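Local atomic coordinates of possible adhesin (Caldicellulosiruptor kronotskyensis, PDB entry 4WA0), a protein that probably mediates attachment of the bacterium to cellulose, as a tapirin whose C-terminal beta-helix domain, the part described here, binds a magnesium ion. Residues 7-21 with 312-324. Residues are numbered along the deposited sequence; the frame is centred on the assembly and turned at random.
Sequences PLDYAIFSKGALNTN and GSIISLGSTFNIN
Asn19 and Asn322 both carry CG anti to their carbonyl carbon (chi1 -59° in each), and this sets the two amides side by side on one face of the strands. Asn19 ND2 donates to Asn322 OD1 over 2.7 Å in an almost straight bond. The amide planes are turned 35° apart, and the acceptor lies in the plane of the Asn19 amide. Leu18 and Phe321 point to the other face, each with CG anti to the backbone N. There Leu18 CD1 meets Phe321 CD2 at 3.5 Å, obliquely to the ring. Ser316 CB sits over one face of the same ring, offset toward its rim. Ile12 CD1 and Ile323 CD1 meet tip to tip at 4.1 Å.

The two segments are adjacent coils of a parallel beta-helix, although 290 residues separate them in the chain. The N-terminal strands are inserted between later coils, with strands 30-33 and 291-296 flanking the pair 10-14 and 313-316. Ser316 N bonds to Phe13 O at 2.8 Å, and Phe13 N to Ile314 O at 2.9 Å. Further along, Ile323 N reaches Asn19 O at 3.1 Å.

Where the loops 15-16 and 317-319 leave the strands, one water bridges the two segments. It lies within hydrogen-bonding distance of Ser14 OG, Ser316 OG and Gly318 O and accepts from Gly16 N. Lys15 bends at chi3, and its NZ bonds to Leu317 O at 3.2 Å from above the carbonyl plane.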
loop_
_atom_site.group_PDB
_atom_site.type_symbol
_atom_site.label_atom_id
_atom_site.label_comp_id
_atom_site.label_asym_id
_atom_site.label_seq_id
_atom_site.Cartn_x
_atom_site.Cartn_y
_atom_site.Cartn_z
ATOM N N PRO A 7 -12.527 8.700 1.831
ATOM C CA PRO A 7 -11.375 9.019 1.013
ATOM C C PRO A 7 -10.529 10.171 1.577
ATOM O O PRO A 7 -9.328 10.341 1.226
ATOM C CB PRO A 7 -11.984 9.379 -0.335
ATOM C CG PRO A 7 -13.324 8.718 -0.389
ATOM C CD PRO A 7 -13.789 8.648 1.048
ATOM N N LEU A 8 -11.100 11.045 2.441
ATOM C CA LEU A 8 -10.288 12.122 3.004
ATOM C C LEU A 8 -9.197 11.680 4.013
ATOM O O LEU A 8 -8.291 12.463 4.321
ATOM C CB LEU A 8 -11.120 13.192 3.675
ATOM C CG LEU A 8 -12.334 13.741 2.952
ATOM C CD1 LEU A 8 -12.919 14.791 3.874
ATOM C CD2 LEU A 8 -12.034 14.315 1.582
ATOM N N ASP A 9 -9.253 10.449 4.484
ATOM C CA ASP A 9 -8.263 9.875 5.454
ATOM C C ASP A 9 -7.062 9.312 4.795
ATOM O O ASP A 9 -6.135 8.691 5.463
ATOM C CB ASP A 9 -8.981 8.781 6.243
ATOM C CG ASP A 9 -10.154 9.339 7.083
ATOM O OD1 ASP A 9 -10.092 10.556 7.370
ATOM O OD2 ASP A 9 -11.168 8.602 7.334
ATOM N N TYR A 10 -7.106 9.395 3.450
ATOM C CA TYR A 10 -6.109 8.717 2.689
ATOM C C TYR A 10 -5.076 9.688 2.170
ATOM O O TYR A 10 -5.436 10.748 1.659
ATOM C CB TYR A 10 -6.746 7.926 1.515
ATOM C CG TYR A 10 -7.374 6.655 2.050
ATOM C CD1 TYR A 10 -8.644 6.686 2.566
ATOM C CD2 TYR A 10 -6.683 5.460 2.097
ATOM C CE1 TYR A 10 -9.223 5.562 3.097
ATOM C CE2 TYR A 10 -7.266 4.309 2.616
ATOM C CZ TYR A 10 -8.545 4.395 3.129
ATOM O OH TYR A 10 -9.194 3.320 3.711
ATOM N N ALA A 11 -3.819 9.313 2.285
ATOM C CA ALA A 11 -2.748 10.049 1.630
ATOM C C ALA A 11 -2.943 9.954 0.107
ATOM O O ALA A 11 -2.777 10.951 -0.668
ATOM C CB ALA A 11 -1.435 9.504 2.001
ATOM N N ILE A 12 -3.251 8.726 -0.333
ATOM C CA ILE A 12 -3.528 8.457 -1.747
ATOM C C ILE A 12 -4.770 7.542 -1.792
ATOM O O ILE A 12 -4.751 6.426 -1.247
ATOM C CB ILE A 12 -2.359 7.791 -2.472
ATOM C CG1 ILE A 12 -1.082 8.613 -2.394
ATOM C CG2 ILE A 12 -2.701 7.545 -3.932
ATOM C CD1 ILE A 12 0.111 7.894 -2.882
ATOM N N PHE A 13 -5.835 8.031 -2.420
ATOM C CA PHE A 13 -7.046 7.244 -2.627
ATOM C C PHE A 13 -7.283 7.094 -4.133
ATOM O O PHE A 13 -7.365 8.085 -4.864
ATOM C CB PHE A 13 -8.219 7.905 -1.940
ATOM C CG PHE A 13 -9.494 7.149 -2.111
ATOM C CD1 PHE A 13 -10.242 7.266 -3.302
ATOM C CD2 PHE A 13 -9.947 6.326 -1.090
ATOM C CE1 PHE A 13 -11.385 6.489 -3.438
ATOM C CE2 PHE A 13 -11.083 5.566 -1.237
ATOM C CZ PHE A 13 -11.798 5.668 -2.407
ATOM N N SER A 14 -7.403 5.882 -4.635
ATOM C CA SER A 14 -7.704 5.651 -6.034
ATOM C C SER A 14 -8.947 4.783 -6.177
ATOM O O SER A 14 -8.973 3.612 -5.741
ATOM C CB SER A 14 -6.512 4.950 -6.677
ATOM O OG SER A 14 -6.679 4.740 -8.086
ATOM N N LYS A 15 -9.951 5.315 -6.857
ATOM C CA LYS A 15 -11.232 4.559 -7.068
ATOM C C LYS A 15 -10.953 3.256 -7.790
ATOM O O LYS A 15 -11.507 2.221 -7.398
ATOM C CB LYS A 15 -12.313 5.378 -7.747
ATOM C CG LYS A 15 -13.592 4.576 -8.165
ATOM C CD LYS A 15 -14.586 5.530 -8.864
ATOM C CE LYS A 15 -15.013 5.015 -10.246
ATOM N NZ LYS A 15 -15.385 6.149 -11.177
ATOM N N GLY A 16 -10.132 3.294 -8.847
ATOM C CA GLY A 16 -9.808 2.191 -9.688
ATOM C C GLY A 16 -8.328 1.823 -9.493
ATOM O O GLY A 16 -7.706 2.199 -8.484
ATOM N N ALA A 17 -7.769 1.125 -10.457
ATOM C CA ALA A 17 -6.383 0.726 -10.446
ATOM C C ALA A 17 -5.408 1.912 -10.197
ATOM O O ALA A 17 -5.586 2.999 -10.732
ATOM C CB ALA A 17 -6.004 -0.030 -11.714
ATOM N N LEU A 18 -4.369 1.640 -9.418
ATOM C CA LEU A 18 -3.372 2.668 -9.028
ATOM C C LEU A 18 -1.998 2.166 -9.462
ATOM O O LEU A 18 -1.556 1.101 -9.032
ATOM C CB LEU A 18 -3.431 2.930 -7.525
ATOM C CG LEU A 18 -2.218 3.742 -6.976
ATOM C CD1 LEU A 18 -2.118 5.170 -7.517
ATOM C CD2 LEU A 18 -2.243 3.859 -5.454
ATOM N N ASN A 19 -1.288 2.979 -10.267
ATOM C CA ASN A 19 0.088 2.765 -10.585
ATOM C C ASN A 19 0.919 3.892 -10.010
ATOM O O ASN A 19 0.790 5.042 -10.434
ATOM C CB ASN A 19 0.271 2.719 -12.083
ATOM C CG ASN A 19 -0.565 1.615 -12.728
ATOM O OD1 ASN A 19 -0.622 0.502 -12.263
ATOM N ND2 ASN A 19 -1.205 1.955 -13.839
ATOM N N THR A 20 1.722 3.631 -8.977
ATOM C CA THR A 20 2.584 4.652 -8.409
ATOM C C THR A 20 3.800 5.008 -9.303
ATOM O O THR A 20 4.151 4.341 -10.278
ATOM C CB THR A 20 3.078 4.345 -6.992
ATOM O OG1 THR A 20 4.067 3.338 -7.054
ATOM C CG2 THR A 20 1.991 3.820 -6.153
ATOM N N ASN A 21 4.409 6.136 -8.958
ATOM C CA ASN A 21 5.626 6.530 -9.590
ATOM C C ASN A 21 6.811 5.917 -8.840
ATOM O O ASN A 21 6.658 5.370 -7.741
ATOM C CB ASN A 21 5.758 8.061 -9.603
ATOM C CG ASN A 21 5.703 8.714 -8.227
ATOM O OD1 ASN A 21 4.891 8.365 -7.388
ATOM N ND2 ASN A 21 6.488 9.759 -8.041
ATOM N N GLY A 312 -0.368 17.100 2.239
ATOM C CA GLY A 312 -1.719 16.985 1.827
ATOM C C GLY A 312 -2.207 15.620 1.451
ATOM O O GLY A 312 -2.026 14.663 2.192
ATOM N N SER A 313 -2.796 15.519 0.264
ATOM C CA SER A 313 -3.299 14.250 -0.199
ATOM C C SER A 313 -3.597 14.304 -1.683
ATOM O O SER A 313 -3.716 15.403 -2.284
ATOM C CB SER A 313 -4.538 13.821 0.639
ATOM O OG SER A 313 -5.713 14.578 0.305
ATOM N N ILE A 314 -3.745 13.115 -2.243
ATOM C CA ILE A 314 -4.059 12.859 -3.682
ATOM C C ILE A 314 -5.217 11.899 -3.782
ATOM O O ILE A 314 -5.170 10.772 -3.214
ATOM C CB ILE A 314 -2.832 12.259 -4.438
ATOM C CG1 ILE A 314 -1.718 13.205 -4.361
ATOM C CG2 ILE A 314 -3.231 11.826 -5.834
ATOM C CD1 ILE A 314 -0.440 12.536 -4.794
ATOM N N ILE A 315 -6.278 12.304 -4.524
ATOM C CA ILE A 315 -7.499 11.514 -4.675
ATOM C C ILE A 315 -7.853 11.401 -6.127
ATOM O O ILE A 315 -8.000 12.423 -6.796
ATOM C CB ILE A 315 -8.670 12.137 -3.896
ATOM C CG1 ILE A 315 -8.322 12.166 -2.422
ATOM C CG2 ILE A 315 -9.973 11.319 -4.094
ATOM C CD1 ILE A 315 -9.208 13.023 -1.591
ATOM N N SER A 316 -7.957 10.171 -6.612
ATOM C CA SER A 316 -8.444 9.964 -7.947
ATOM C C SER A 316 -9.803 9.312 -7.850
ATOM O O SER A 316 -9.999 8.350 -7.089
ATOM C CB SER A 316 -7.541 8.988 -8.665
ATOM O OG SER A 316 -8.245 8.319 -9.737
ATOM N N LEU A 317 -10.718 9.798 -8.669
ATOM C CA LEU A 317 -12.096 9.337 -8.672
ATOM C C LEU A 317 -12.468 8.909 -10.068
ATOM O O LEU A 317 -13.659 8.772 -10.341
ATOM C CB LEU A 317 -13.055 10.460 -8.175
ATOM C CG LEU A 317 -12.866 10.895 -6.714
ATOM C CD1 LEU A 317 -13.794 12.019 -6.345
ATOM C CD2 LEU A 317 -13.030 9.721 -5.818
ATOM N N GLY A 318 -11.447 8.629 -10.882
ATOM C CA GLY A 318 -11.559 8.068 -12.199
ATOM C C GLY A 318 -11.521 6.552 -12.263
ATOM O O GLY A 318 -11.612 5.856 -11.270
ATOM N N SER A 319 -11.409 5.995 -13.468
ATOM C CA SER A 319 -11.464 4.541 -13.594
ATOM C C SER A 319 -10.157 3.909 -13.315
ATOM O O SER A 319 -10.107 2.763 -12.888
ATOM C CB SER A 319 -11.960 4.066 -14.969
ATOM O OG SER A 319 -11.066 4.498 -15.956
ATOM N N THR A 320 -9.072 4.623 -13.549
ATOM C CA THR A 320 -7.736 4.147 -13.246
ATOM C C THR A 320 -6.895 5.396 -12.980
ATOM O O THR A 320 -7.305 6.523 -13.327
ATOM C CB THR A 320 -7.022 3.400 -14.401
ATOM O OG1 THR A 320 -6.851 4.292 -15.513
ATOM C CG2 THR A 320 -7.766 2.110 -14.865
ATOM N N PHE A 321 -5.706 5.204 -12.405
ATOM C CA PHE A 321 -4.952 6.332 -11.932
ATOM C C PHE A 321 -3.448 6.050 -12.003
ATOM O O PHE A 321 -3.016 5.025 -11.488
ATOM C CB PHE A 321 -5.339 6.600 -10.506
ATOM C CG PHE A 321 -4.667 7.778 -9.905
ATOM C CD1 PHE A 321 -4.584 8.959 -10.614
ATOM C CD2 PHE A 321 -4.220 7.761 -8.644
ATOM C CE1 PHE A 321 -3.977 10.066 -10.066
ATOM C CE2 PHE A 321 -3.641 8.856 -8.055
ATOM C CZ PHE A 321 -3.467 10.012 -8.795
ATOM N N ASN A 322 -2.689 6.938 -12.630
ATOM C CA ASN A 322 -1.230 6.882 -12.646
ATOM C C ASN A 322 -0.712 8.142 -12.039
ATOM O O ASN A 322 -1.268 9.282 -12.372
ATOM C CB ASN A 322 -0.712 6.788 -14.102
ATOM C CG ASN A 322 -1.260 5.548 -14.833
ATOM O OD1 ASN A 322 -0.780 4.491 -14.676
ATOM N ND2 ASN A 322 -2.415 5.709 -15.468
ATOM N N ILE A 323 0.287 8.003 -11.180
ATOM C CA ILE A 323 1.074 9.141 -10.678
ATOM C C ILE A 323 2.333 9.126 -11.513
ATOM O O ILE A 323 3.072 8.128 -11.485
ATOM C CB ILE A 323 1.418 8.990 -9.164
ATOM C CG1 ILE A 323 0.128 8.932 -8.347
ATOM C CG2 ILE A 323 2.296 10.199 -8.723
ATOM C CD1 ILE A 323 0.478 8.626 -6.902
ATOM N N ASN A 324 2.542 10.196 -12.305
ATOM C CA ASN A 324 3.652 10.174 -13.277
ATOM C C ASN A 324 4.634 11.298 -12.992
ATOM O O ASN A 324 4.238 12.338 -12.468
ATOM C CB ASN A 324 3.158 10.304 -14.725
ATOM C CG ASN A 324 2.376 9.082 -15.206
ATOM O OD1 ASN A 324 2.480 7.996 -14.638
ATOM N ND2 ASN A 324 1.462 9.308 -16.151
HETATM O O HOH W 1 -7.378 13.111 1.612
HETATM O O HOH W 2 -8.781 5.485 -10.005
HETATM O O HOH W 3 -9.538 -0.465 -11.991
HETATM O O HOH W 4 3.455 5.868 -12.682
#